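PDB 1DC1: type II restriction enzyme BsoBI from Geobacillus stearothermophilus, which cuts double-stranded DNA as a homodimer, recognising the degenerate sequence 5'-CYCGRG-3' and cleaving after its first C. Local coordinates for residues Val14-Thr19 against Ile284-Glu290; Tyr24-Phe28 against Gly244-Ala248; Ala71-Gly77 against Arg117-Gln122. One frame throughout, in Å; residues are numbered along the deposited sequence.

Contact 1 of 3, residues Val14-Thr19 against Ile284-Glu290; sequences VDDLKT and IEHSMAE. With nucleotides of chain B.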
loop_
_atom_site.group_PDB
_atom_site.type_symbol
_atom_site.label_atom_id
_atom_site.label_comp_id
_atom_site.label_asym_id
_atom_site.label_seq_id
_atom_site.Cartn_x
_atom_site.Cartn_y
_atom_site.Cartn_z
ATOM N N VAL D 14 -26.693 -6.699 -0.395
ATOM C CA VAL D 14 -25.406 -6.002 -0.348
ATOM C C VAL D 14 -24.487 -6.638 0.641
ATOM O O VAL D 14 -23.303 -6.815 0.366
ATOM C CB VAL D 14 -25.521 -4.542 0.115
ATOM C CG1 VAL D 14 -24.156 -3.979 0.533
ATOM C CG2 VAL D 14 -26.079 -3.707 -1.006
ATOM N N ASP D 15 -25.007 -6.991 1.804
ATOM C CA ASP D 15 -24.073 -7.524 2.771
ATOM C C ASP D 15 -23.704 -9.012 2.583
ATOM O O ASP D 15 -22.886 -9.556 3.321
ATOM C CB ASP D 15 -24.471 -7.107 4.231
ATOM C CG ASP D 15 -23.741 -5.776 4.727
ATOM O OD1 ASP D 15 -23.267 -4.944 3.898
ATOM O OD2 ASP D 15 -23.637 -5.576 5.964
ATOM N N ASP D 16 -24.239 -9.642 1.539
ATOM C CA ASP D 16 -23.822 -10.982 1.216
ATOM C C ASP D 16 -22.338 -10.843 0.772
ATOM O O ASP D 16 -21.536 -11.754 0.901
ATOM C CB ASP D 16 -24.676 -11.534 0.076
ATOM C CG ASP D 16 -25.997 -12.140 0.569
ATOM O OD1 ASP D 16 -26.225 -12.184 1.788
ATOM O OD2 ASP D 16 -26.817 -12.585 -0.256
ATOM N N LEU D 17 -21.968 -9.672 0.281
ATOM C CA LEU D 17 -20.599 -9.419 -0.164
ATOM C C LEU D 17 -19.578 -9.162 0.967
ATOM O O LEU D 17 -18.385 -9.324 0.791
ATOM C CB LEU D 17 -20.618 -8.204 -1.047
ATOM C CG LEU D 17 -20.587 -8.302 -2.570
ATOM C CD1 LEU D 17 -20.124 -9.696 -3.136
ATOM C CD2 LEU D 17 -21.964 -7.845 -2.987
ATOM N N LYS D 18 -20.059 -8.727 2.122
ATOM C CA LYS D 18 -19.210 -8.390 3.257
ATOM C C LYS D 18 -18.411 -9.567 3.875
ATOM O O LYS D 18 -18.958 -10.645 4.129
ATOM C CB LYS D 18 -20.125 -7.769 4.323
ATOM C CG LYS D 18 -19.905 -6.358 4.678
ATOM C CD LYS D 18 -19.088 -6.308 5.957
ATOM C CE LYS D 18 -19.590 -5.233 6.871
ATOM N NZ LYS D 18 -18.441 -4.737 7.666
ATOM N N THR D 19 -17.121 -9.353 4.153
ATOM C CA THR D 19 -16.290 -10.390 4.786
ATOM C C THR D 19 -16.712 -10.442 6.253
ATOM O O THR D 19 -17.002 -9.379 6.880
ATOM C CB THR D 19 -14.781 -10.030 4.726
ATOM O OG1 THR D 19 -14.386 -9.892 3.361
ATOM C CG2 THR D 19 -13.957 -11.085 5.363
ATOM N N ILE D 284 -13.907 -7.306 1.986
ATOM C CA ILE D 284 -14.960 -6.464 1.454
ATOM C C ILE D 284 -15.753 -5.889 2.628
ATOM O O ILE D 284 -16.360 -6.605 3.406
ATOM C CB ILE D 284 -15.899 -7.269 0.449
ATOM C CG1 ILE D 284 -15.079 -7.718 -0.771
ATOM C CG2 ILE D 284 -17.075 -6.369 -0.067
ATOM C CD1 ILE D 284 -15.857 -8.468 -1.896
ATOM N N GLU D 285 -15.691 -4.568 2.738
ATOM C CA GLU D 285 -16.350 -3.794 3.784
ATOM C C GLU D 285 -17.746 -3.247 3.345
ATOM O O GLU D 285 -18.077 -3.265 2.161
ATOM C CB GLU D 285 -15.360 -2.676 4.209
ATOM C CG GLU D 285 -14.109 -3.291 4.900
ATOM C CD GLU D 285 -14.509 -3.952 6.215
ATOM O OE1 GLU D 285 -14.781 -3.197 7.149
ATOM O OE2 GLU D 285 -14.606 -5.186 6.313
ATOM N N HIS D 286 -18.559 -2.766 4.278
ATOM C CA HIS D 286 -19.887 -2.320 3.910
ATOM C C HIS D 286 -20.021 -1.237 2.823
ATOM O O HIS D 286 -20.770 -1.405 1.848
ATOM C CB HIS D 286 -20.641 -1.850 5.127
ATOM C CG HIS D 286 -22.004 -1.414 4.768
ATOM N ND1 HIS D 286 -22.927 -2.292 4.242
ATOM C CD2 HIS D 286 -22.538 -0.183 4.633
ATOM C CE1 HIS D 286 -23.972 -1.622 3.797
ATOM N NE2 HIS D 286 -23.763 -0.338 4.019
ATOM N N SER D 287 -19.297 -0.127 2.966
ATOM C CA SER D 287 -19.376 0.965 1.982
ATOM C C SER D 287 -19.049 0.514 0.578
ATOM O O SER D 287 -19.847 0.762 -0.375
ATOM C CB SER D 287 -18.424 2.080 2.315
ATOM O OG SER D 287 -18.541 3.088 1.348
ATOM N N MET D 288 -17.875 -0.114 0.421
ATOM C CA MET D 288 -17.499 -0.645 -0.896
ATOM C C MET D 288 -18.505 -1.734 -1.411
ATOM O O MET D 288 -18.759 -1.833 -2.621
ATOM C CB MET D 288 -16.064 -1.176 -0.858
ATOM C CG MET D 288 -15.802 -2.344 0.081
ATOM S SD MET D 288 -14.091 -2.853 -0.067
ATOM C CE MET D 288 -14.067 -3.942 -1.468
ATOM N N ALA D 289 -19.077 -2.529 -0.513
ATOM C CA ALA D 289 -20.062 -3.541 -0.888
ATOM C C ALA D 289 -21.251 -2.843 -1.519
ATOM O O ALA D 289 -21.797 -3.337 -2.503
ATOM C CB ALA D 289 -20.529 -4.374 0.337
ATOM N N GLU D 290 -21.648 -1.696 -0.967
ATOM C CA GLU D 290 -22.763 -0.939 -1.519
ATOM C C GLU D 290 -22.428 -0.483 -2.933
ATOM O O GLU D 290 -23.262 -0.557 -3.843
ATOM C CB GLU D 290 -23.036 0.265 -0.657
ATOM C CG GLU D 290 -23.622 -0.096 0.691
ATOM C CD GLU D 290 -25.156 -0.005 0.704
ATOM O OE1 GLU D 290 -25.799 -0.129 -0.375
ATOM O OE2 GLU D 290 -25.722 0.193 1.802
ATOM P P DA B 4 -15.691 3.260 4.823
ATOM O OP1 DA B 4 -16.662 4.043 4.025
ATOM O OP2 DA B 4 -15.579 1.778 4.638
ATOM O "O5'" DA B 4 -14.243 3.907 4.610
ATOM C "C5'" DA B 4 -13.953 5.222 5.141
ATOM C "C4'" DA B 4 -12.465 5.471 5.193
ATOM O "O4'" DA B 4 -11.838 4.929 6.379
ATOM C "C3'" DA B 4 -11.708 4.923 3.998
ATOM O "O3'" DA B 4 -10.776 5.859 3.473
ATOM C "C2'" DA B 4 -10.842 3.842 4.618
ATOM C "C1'" DA B 4 -10.599 4.428 5.996
ATOM N N9 DA B 4 -10.143 3.491 7.014
ATOM C C8 DA B 4 -10.516 2.212 7.206
ATOM N N7 DA B 4 -9.810 1.590 8.114
ATOM C C5 DA B 4 -8.927 2.552 8.562
ATOM C C6 DA B 4 -7.880 2.510 9.489
ATOM N N6 DA B 4 -7.521 1.396 10.118
ATOM N N1 DA B 4 -7.200 3.654 9.730
ATOM C C2 DA B 4 -7.531 4.733 9.058
ATOM N N3 DA B 4 -8.476 4.892 8.137
ATOM C C4 DA B 4 -9.151 3.741 7.935
HETATM O O HOH W 1 -17.371 -2.009 6.844
#

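Contact 2 of 3, residues Tyr24-Phe28 against Gly244-Ala248; sequences YRAGF and GIDPA. With nucleotides of chain A; nucleotides of chain B.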
loop_
_atom_site.group_PDB
_atom_site.type_symbol
_atom_site.label_atom_id
_atom_site.label_comp_id
_atom_site.label_asym_id
_atom_site.label_seq_id
_atom_site.Cartn_x
_atom_site.Cartn_y
_atom_site.Cartn_z
ATOM N N TYR D 24 -11.952 -12.806 8.686
ATOM C CA TYR D 24 -10.834 -11.874 8.883
ATOM C C TYR D 24 -9.811 -12.482 9.882
ATOM O O TYR D 24 -8.612 -12.499 9.604
ATOM C CB TYR D 24 -11.334 -10.498 9.403
ATOM C CG TYR D 24 -11.823 -9.541 8.308
ATOM C CD1 TYR D 24 -11.037 -9.281 7.165
ATOM C CD2 TYR D 24 -13.058 -8.911 8.397
ATOM C CE1 TYR D 24 -11.466 -8.420 6.140
ATOM C CE2 TYR D 24 -13.492 -8.032 7.352
ATOM C CZ TYR D 24 -12.685 -7.804 6.242
ATOM O OH TYR D 24 -13.078 -6.961 5.250
ATOM N N ARG D 25 -10.274 -12.957 11.040
ATOM C CA ARG D 25 -9.378 -13.571 12.004
ATOM C C ARG D 25 -8.653 -14.771 11.366
ATOM O O ARG D 25 -7.411 -14.914 11.489
ATOM C CB ARG D 25 -10.198 -13.970 13.230
ATOM C CG ARG D 25 -9.469 -14.775 14.230
ATOM C CD ARG D 25 -10.358 -14.979 15.454
ATOM N NE ARG D 25 -9.698 -15.962 16.314
ATOM C CZ ARG D 25 -10.013 -17.252 16.359
ATOM N NH1 ARG D 25 -10.991 -17.710 15.592
ATOM N NH2 ARG D 25 -9.313 -18.101 17.112
ATOM N N ALA D 26 -9.399 -15.633 10.670
ATOM C CA ALA D 26 -8.764 -16.782 10.012
ATOM C C ALA D 26 -7.657 -16.330 9.049
ATOM O O ALA D 26 -6.596 -16.931 9.025
ATOM C CB ALA D 26 -9.815 -17.594 9.257
ATOM N N GLY D 27 -7.914 -15.280 8.260
ATOM C CA GLY D 27 -6.938 -14.761 7.294
ATOM C C GLY D 27 -5.692 -14.224 7.965
ATOM O O GLY D 27 -4.558 -14.512 7.564
ATOM N N PHE D 28 -5.889 -13.441 9.022
ATOM C CA PHE D 28 -4.753 -12.910 9.746
ATOM C C PHE D 28 -3.920 -14.055 10.335
ATOM O O PHE D 28 -2.713 -13.999 10.274
ATOM C CB PHE D 28 -5.208 -11.917 10.841
ATOM C CG PHE D 28 -5.389 -10.459 10.333
ATOM C CD1 PHE D 28 -4.285 -9.694 9.890
ATOM C CD2 PHE D 28 -6.654 -9.872 10.273
ATOM C CE1 PHE D 28 -4.441 -8.393 9.402
ATOM C CE2 PHE D 28 -6.831 -8.547 9.778
ATOM C CZ PHE D 28 -5.730 -7.817 9.345
ATOM N N GLY D 244 -6.062 -9.629 -0.464
ATOM C CA GLY D 244 -5.734 -9.118 0.848
ATOM C C GLY D 244 -6.795 -9.468 1.882
ATOM O O GLY D 244 -8.000 -9.516 1.596
ATOM N N ILE D 245 -6.362 -9.705 3.110
ATOM C CA ILE D 245 -7.292 -10.033 4.209
ATOM C C ILE D 245 -7.465 -8.902 5.186
ATOM O O ILE D 245 -8.196 -9.048 6.132
ATOM C CB ILE D 245 -6.828 -11.272 5.076
ATOM C CG1 ILE D 245 -5.315 -11.291 5.303
ATOM C CG2 ILE D 245 -7.243 -12.542 4.349
ATOM C CD1 ILE D 245 -4.809 -10.593 6.494
ATOM N N ASP D 246 -6.782 -7.780 4.969
ATOM C CA ASP D 246 -6.837 -6.694 5.932
ATOM C C ASP D 246 -8.035 -5.791 5.662
ATOM O O ASP D 246 -8.135 -5.199 4.594
ATOM C CB ASP D 246 -5.503 -5.920 5.871
ATOM C CG ASP D 246 -5.511 -4.652 6.708
ATOM O OD1 ASP D 246 -6.274 -4.587 7.710
ATOM O OD2 ASP D 246 -4.744 -3.719 6.364
ATOM N N PRO D 247 -8.985 -5.701 6.622
ATOM C CA PRO D 247 -10.118 -4.830 6.352
ATOM C C PRO D 247 -9.692 -3.357 6.133
ATOM O O PRO D 247 -10.360 -2.635 5.409
ATOM C CB PRO D 247 -11.010 -4.995 7.581
ATOM C CG PRO D 247 -10.193 -5.573 8.598
ATOM C CD PRO D 247 -9.088 -6.345 7.939
ATOM N N ALA D 248 -8.577 -2.914 6.751
ATOM C CA ALA D 248 -8.087 -1.528 6.641
ATOM C C ALA D 248 -7.597 -1.203 5.227
ATOM O O ALA D 248 -7.435 -0.037 4.885
ATOM C CB ALA D 248 -6.959 -1.262 7.664
ATOM P P DG A 8 -3.343 -7.813 3.086
ATOM O OP1 DG A 8 -3.526 -9.247 3.235
ATOM O OP2 DG A 8 -4.510 -6.940 2.905
ATOM O "O5'" DG A 8 -2.550 -7.375 4.402
ATOM C "C5'" DG A 8 -1.207 -7.888 4.694
ATOM C "C4'" DG A 8 -0.388 -6.815 5.376
ATOM O "O4'" DG A 8 -0.222 -5.718 4.446
ATOM C "C3'" DG A 8 -1.064 -6.229 6.628
ATOM O "O3'" DG A 8 -0.066 -5.768 7.559
ATOM C "C2'" DG A 8 -1.745 -4.985 6.078
ATOM C "C1'" DG A 8 -0.735 -4.524 5.008
ATOM N N9 DG A 8 -1.293 -3.691 3.939
ATOM C C8 DG A 8 -2.491 -3.898 3.285
ATOM N N7 DG A 8 -2.776 -2.957 2.423
ATOM C C5 DG A 8 -1.694 -2.079 2.488
ATOM C C6 DG A 8 -1.449 -0.830 1.795
ATOM O O6 DG A 8 -2.161 -0.260 0.977
ATOM N N1 DG A 8 -0.240 -0.249 2.173
ATOM C C2 DG A 8 0.632 -0.779 3.106
ATOM N N2 DG A 8 1.763 -0.102 3.335
ATOM N N3 DG A 8 0.409 -1.921 3.773
ATOM C C4 DG A 8 -0.760 -2.519 3.414
ATOM P P DC B 5 -11.230 7.295 2.901
ATOM O OP1 DC B 5 -12.446 7.842 3.576
ATOM O OP2 DC B 5 -11.173 7.277 1.411
ATOM O "O5'" DC B 5 -10.008 8.157 3.428
ATOM C "C5'" DC B 5 -8.677 7.858 3.009
ATOM C "C4'" DC B 5 -7.701 8.258 4.093
ATOM O "O4'" DC B 5 -7.842 7.378 5.216
ATOM C "C3'" DC B 5 -6.236 8.117 3.689
ATOM O "O3'" DC B 5 -5.799 9.297 3.034
ATOM C "C2'" DC B 5 -5.536 7.922 5.013
ATOM C "C1'" DC B 5 -6.554 7.103 5.771
ATOM N N1 DC B 5 -6.314 5.641 5.724
ATOM C C2 DC B 5 -5.305 5.126 6.555
ATOM O O2 DC B 5 -4.610 5.934 7.224
ATOM N N3 DC B 5 -5.093 3.780 6.590
ATOM C C4 DC B 5 -5.809 2.966 5.811
ATOM N N4 DC B 5 -5.535 1.650 5.869
ATOM C C5 DC B 5 -6.833 3.462 4.934
ATOM C C6 DC B 5 -7.047 4.795 4.924
ATOM P P DC A 7 -3.276 -8.507 -3.695
ATOM O OP1 DC A 7 -4.024 -9.744 -3.404
ATOM O OP2 DC A 7 -3.972 -7.357 -4.343
ATOM O "O5'" DC A 7 -2.660 -7.951 -2.347
ATOM C "C5'" DC A 7 -1.879 -8.794 -1.470
ATOM C "C4'" DC A 7 -1.423 -8.004 -0.263
ATOM O "O4'" DC A 7 -0.557 -6.887 -0.633
ATOM C "C3'" DC A 7 -2.556 -7.423 0.597
ATOM O "O3'" DC A 7 -2.219 -7.568 1.958
ATOM C "C2'" DC A 7 -2.489 -5.941 0.306
ATOM C "C1'" DC A 7 -1.017 -5.706 0.011
ATOM N N1 DC A 7 -0.810 -4.545 -0.876
ATOM C C2 DC A 7 0.094 -3.524 -0.472
ATOM O O2 DC A 7 0.858 -3.729 0.503
ATOM N N3 DC A 7 0.132 -2.353 -1.173
ATOM C C4 DC A 7 -0.623 -2.215 -2.275
ATOM N N4 DC A 7 -0.579 -1.047 -2.924
ATOM C C5 DC A 7 -1.467 -3.282 -2.762
ATOM C C6 DC A 7 -1.526 -4.408 -2.042
#

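Contact 3 of 3, residues Ala71-Gly77 against Arg117-Gln122; sequences ALLYASG and RYLLFQ. With nucleotides of chain B.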
loop_
_atom_site.group_PDB
_atom_site.type_symbol
_atom_site.label_atom_id
_atom_site.label_comp_id
_atom_site.label_asym_id
_atom_site.label_seq_id
_atom_site.Cartn_x
_atom_site.Cartn_y
_atom_site.Cartn_z
ATOM N N ALA D 71 24.967 -6.101 2.480
ATOM C CA ALA D 71 24.328 -6.193 3.803
ATOM C C ALA D 71 24.578 -4.862 4.559
ATOM O O ALA D 71 23.682 -4.319 5.206
ATOM C CB ALA D 71 24.909 -7.370 4.590
ATOM N N LEU D 72 25.810 -4.335 4.481
ATOM C CA LEU D 72 26.144 -3.063 5.122
ATOM C C LEU D 72 25.275 -1.935 4.527
ATOM O O LEU D 72 24.755 -1.087 5.281
ATOM C CB LEU D 72 27.626 -2.660 4.934
ATOM C CG LEU D 72 28.770 -3.443 5.555
ATOM C CD1 LEU D 72 30.077 -2.626 5.312
ATOM C CD2 LEU D 72 28.532 -3.646 7.038
ATOM N N LEU D 73 25.117 -1.919 3.203
ATOM C CA LEU D 73 24.290 -0.888 2.583
ATOM C C LEU D 73 22.860 -1.056 3.089
ATOM O O LEU D 73 22.222 -0.055 3.461
ATOM C CB LEU D 73 24.295 -0.965 1.060
ATOM C CG LEU D 73 23.412 0.038 0.264
ATOM C CD1 LEU D 73 23.834 1.514 0.550
ATOM C CD2 LEU D 73 23.525 -0.286 -1.233
ATOM N N TYR D 74 22.359 -2.291 3.152
ATOM C CA TYR D 74 21.011 -2.481 3.632
ATOM C C TYR D 74 20.842 -2.031 5.082
ATOM O O TYR D 74 19.877 -1.325 5.406
ATOM C CB TYR D 74 20.575 -3.946 3.471
ATOM C CG TYR D 74 19.070 -4.053 3.202
ATOM C CD1 TYR D 74 18.136 -3.883 4.249
ATOM C CD2 TYR D 74 18.574 -4.232 1.897
ATOM C CE1 TYR D 74 16.730 -3.879 4.000
ATOM C CE2 TYR D 74 17.195 -4.234 1.646
ATOM C CZ TYR D 74 16.292 -4.048 2.719
ATOM O OH TYR D 74 14.957 -3.980 2.498
ATOM N N ALA D 75 21.774 -2.436 5.945
ATOM C CA ALA D 75 21.757 -2.069 7.367
ATOM C C ALA D 75 21.866 -0.558 7.584
ATOM O O ALA D 75 21.448 -0.065 8.635
ATOM C CB ALA D 75 22.888 -2.796 8.136
ATOM N N SER D 76 22.416 0.159 6.594
ATOM C CA SER D 76 22.584 1.605 6.645
ATOM C C SER D 76 21.282 2.338 6.347
ATOM O O SER D 76 21.245 3.558 6.337
ATOM C CB SER D 76 23.719 2.064 5.708
ATOM O OG SER D 76 23.256 2.391 4.411
ATOM N N GLY D 77 20.197 1.598 6.132
ATOM C CA GLY D 77 18.907 2.224 5.909
ATOM C C GLY D 77 18.451 2.334 4.479
ATOM O O GLY D 77 17.485 3.064 4.218
ATOM N N ARG D 117 20.505 -3.795 13.137
ATOM C CA ARG D 117 20.048 -2.856 12.112
ATOM C C ARG D 117 19.752 -3.553 10.813
ATOM O O ARG D 117 18.776 -3.229 10.140
ATOM C CB ARG D 117 21.044 -1.730 11.923
ATOM C CG ARG D 117 20.838 -0.732 13.054
ATOM C CD ARG D 117 21.904 0.408 13.251
ATOM N NE ARG D 117 21.390 1.268 14.333
ATOM C CZ ARG D 117 20.474 2.221 14.161
ATOM N NH1 ARG D 117 19.968 2.470 12.952
ATOM N NH2 ARG D 117 20.008 2.863 15.215
ATOM N N TYR D 118 20.584 -4.527 10.471
ATOM C CA TYR D 118 20.378 -5.283 9.249
ATOM C C TYR D 118 18.965 -5.991 9.304
ATOM O O TYR D 118 18.215 -5.954 8.330
ATOM C CB TYR D 118 21.538 -6.275 9.109
ATOM C CG TYR D 118 21.293 -7.292 8.064
ATOM C CD1 TYR D 118 21.514 -6.995 6.723
ATOM C CD2 TYR D 118 20.807 -8.571 8.411
ATOM C CE1 TYR D 118 21.260 -7.962 5.738
ATOM C CE2 TYR D 118 20.563 -9.519 7.446
ATOM C CZ TYR D 118 20.791 -9.223 6.126
ATOM O OH TYR D 118 20.605 -10.212 5.199
ATOM N N LEU D 119 18.602 -6.572 10.457
ATOM C CA LEU D 119 17.310 -7.263 10.638
ATOM C C LEU D 119 16.132 -6.286 10.686
ATOM O O LEU D 119 15.079 -6.514 10.089
ATOM C CB LEU D 119 17.322 -8.114 11.933
ATOM C CG LEU D 119 18.087 -9.459 11.875
ATOM C CD1 LEU D 119 18.448 -9.951 13.301
ATOM C CD2 LEU D 119 17.228 -10.493 11.117
ATOM N N LEU D 120 16.294 -5.218 11.444
ATOM C CA LEU D 120 15.261 -4.224 11.521
ATOM C C LEU D 120 14.856 -3.743 10.107
ATOM O O LEU D 120 13.669 -3.647 9.827
ATOM C CB LEU D 120 15.752 -3.025 12.343
ATOM C CG LEU D 120 14.722 -1.895 12.477
ATOM C CD1 LEU D 120 13.574 -2.462 13.351
ATOM C CD2 LEU D 120 15.370 -0.595 13.058
ATOM N N PHE D 121 15.828 -3.397 9.248
ATOM C CA PHE D 121 15.484 -2.933 7.896
ATOM C C PHE D 121 15.041 -4.101 6.982
ATOM O O PHE D 121 14.143 -3.939 6.159
ATOM C CB PHE D 121 16.652 -2.118 7.277
ATOM C CG PHE D 121 16.966 -0.828 8.030
ATOM C CD1 PHE D 121 15.945 0.005 8.474
ATOM C CD2 PHE D 121 18.247 -0.528 8.389
ATOM C CE1 PHE D 121 16.213 1.108 9.286
ATOM C CE2 PHE D 121 18.522 0.563 9.189
ATOM C CZ PHE D 121 17.517 1.380 9.644
ATOM N N GLN D 122 15.633 -5.281 7.151
ATOM C CA GLN D 122 15.243 -6.465 6.360
ATOM C C GLN D 122 13.771 -6.857 6.688
ATOM O O GLN D 122 13.100 -7.487 5.895
ATOM C CB GLN D 122 16.190 -7.636 6.659
ATOM C CG GLN D 122 17.480 -7.573 5.848
ATOM C CD GLN D 122 17.284 -7.963 4.378
ATOM O OE1 GLN D 122 17.611 -7.205 3.454
ATOM N NE2 GLN D 122 16.752 -9.148 4.157
ATOM P P DG B 10 12.982 -3.952 -0.397
ATOM O OP1 DG B 10 14.375 -4.206 0.059
ATOM O OP2 DG B 10 12.747 -3.087 -1.574
ATOM O "O5'" DG B 10 12.245 -5.357 -0.507
ATOM C "C5'" DG B 10 12.122 -6.053 -1.729
ATOM C "C4'" DG B 10 10.848 -6.871 -1.712
ATOM O "O4'" DG B 10 9.726 -6.000 -1.476
ATOM C "C3'" DG B 10 10.583 -7.509 -3.068
ATOM O "O3'" DG B 10 11.047 -8.833 -3.049
ATOM C "C2'" DG B 10 9.080 -7.488 -3.218
ATOM C "C1'" DG B 10 8.689 -6.247 -2.432
ATOM N N9 DG B 10 8.538 -5.049 -3.246
ATOM C C8 DG B 10 9.275 -3.888 -3.139
ATOM N N7 DG B 10 8.849 -2.941 -3.926
ATOM C C5 DG B 10 7.781 -3.519 -4.613
ATOM C C6 DG B 10 6.891 -2.959 -5.611
ATOM O O6 DG B 10 6.920 -1.836 -6.125
ATOM N N1 DG B 10 5.914 -3.884 -6.012
ATOM C C2 DG B 10 5.847 -5.201 -5.579
ATOM N N2 DG B 10 4.858 -5.969 -6.133
ATOM N N3 DG B 10 6.688 -5.735 -4.676
ATOM C C4 DG B 10 7.602 -4.833 -4.227
HETATM O O HOH W 2 14.314 -1.663 4.051
HETATM O O HOH W 3 21.179 2.400 10.257
#

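Contact 1 of 3, residues Val14-Thr19 against Ile284-Glu290
Two hydrogen bonds, one between backbones and one from backbone to hydroxyl, join Ile284 and Thr19 at the tight end. Thr19 N gives a nearly straight bond to Ile284 O (2.9 Å, 166° at the hydrogen), and Ile284 N returns one to Thr19 OG1 (3.0 Å). OG1 also bonds Ala282 O. Ile284 presses CB and CG2 against Leu17 O, and Ala289 CB touches both Val14 CG1 (3.7 Å) and Leu17 CB. The Ile284 side chain is about 7 Å from that of Lys242, predicted to belong to the catalytic magnesium site of this PDDEXK-clan enzyme. Toward solvent the contact is polar and looser. There His286 ND1 donates to Asp15 OD1 (2.7 Å); the oxygen lies in the ring plane, while the nitrogen sits on the syn side of a carboxylate turned 71° from the ring. Lys18, bent at chi2 and chi3, lays CE across His286 CB (3.9 Å). Its NZ stays 4.0 Å from Glu285 OE1, beyond a salt bridge, and water 1 joins NZ, OE1 and His286 N. With a leucine in place of Lys18, water 1 would probably lose a donor and Glu285 its nearby positive charge. Glu285 OE2 bonds Tyr24 OH. Neutral hydrogen bonds thus tie the loop before helix 21-53 to the residue ahead of the helix 286-298 N-cap, while the charged, more exposed side, partly water-linked, is likely to be more adaptable.

Contact 2 of 3, residues Tyr24-Phe28 against Gly244-Ala248
The rings of Tyr24 and Phe28, one turn apart on helix 21-53, receive the loop 244-248 on faces and edges alike. Over one face of Tyr24 lies Pro247, its CB 3.5 Å from CZ and displaced toward the rim, a CH-pi contact; at the ring edge, near its plane, Ile245 O comes to 3.0 Å from CD1. Phe28 carries Ile245 CD1 over one face, 3.7 Å from the ring centroid and 19° off the normal. Its edge meets Asp246 OD1, which is 3.7 Å from CZ, and Pro247 CD beside CE2. Phe85 of the second subunit stacks with the same ring and also packs on Pro247. Ile245 reaches Phe28 because CG1 is held between backbone N and carbonyl carbon (chi1 39°), the crowded position, which leaves CG2 to lie on Gly27 CA; a beta carbon on Gly27 would collide with that methyl. The other side of the loop grips DNA. Ile245 N donates to OP1 of DG8 of chain A (2.9 Å) and Asp246 N to OP2 of the same phosphate (3.2 Å), while Ala248 O accepts from N4 of DC5 of chain B (2.7 Å). Asp246, at the N-cap of helix 247-270, takes a weak capping bond from Ala248 N on OD1 and a salt bridge from Lys81 of the second subunit, a DNA-contacting residue, on OD2. The chemistry is therefore divided: apolar and CH-pi packing sets the loop against the helix, leaving its amides and a carbonyl to meet a phosphate and a base edge, consistent with a part in both holding the DNA backbone and reading its sequence.

Contact 3 of 3, residues Ala71-Gly77 against Arg117-Gln122
Tyr74 and Gln122 cross at about a right angle, the amide oxygen OE1 standing 3.2 Å above the centre of the phenol ring. Gln122 gets there by folding back at chi2, and its amide plane is turned 68° from the ring. The Tyr74 edge faces Phe121, whose O is 3.4 Å from CE1. With chi1 at -148°, away from a staggered value, Tyr74 directs OH to OP1 of DG10 of chain B, a short 2.5 Å bond; water 2 donates to both OH and Phe121 O. The Phe121 ring lies at the end of helix 69-75: its edge meets Ala75 O, 3.0 Å from CE2, and Gly77 CA lies over one face, 3.9 Å from the centroid in a CH-pi contact. Gly77, with positive phi, closes that helix in a Schellman motif. Ala75 CB sits on Tyr118 CA (3.7 Å), and the small side chain lets the CA atoms of Ala75 and Tyr118 come within 4.0 Å. The Tyr118 ring lies along Ala71, where CE1 touches CB. Water 3 bridges Ala75 O and Arg117 NH1, which also bonds Ser39 of the second subunit. The axes of segments 71-75 and 117-122 cross at 70°, 8.5 Å apart at closest approach; helix 21-53 covers Ala71 and Tyr118 through Leu49, helix 88-103 packs on Ala75 through Leu98, and Lys35 of the second subunit lies on Phe121.

In the fold
Contacts 1 and 2 are neighbours, both partly buried, and meet at Tyr24 and Glu285, whereas contact 3 is buried and lies about 41 Å and 29 Å from them, centre to centre. Contact 1 uses the loop before helix 21-53 and contact 2 that helix itself, which also covers contact 3 through Leu49. Along the chain contact 3 is nested within contact 2, and contact 2 within contact 1. Contact 1 combines hydrogen bonds of backbone and hydroxyl with a charged, more exposed side; contacts 2 and 3 rest on rings and apolar carbons, and have no direct hydrogen bonds between their own segments. Both also touch the second subunit and bond DNA phosphates, contact 2 by loop amides and contact 3 by a tyrosine hydroxyl.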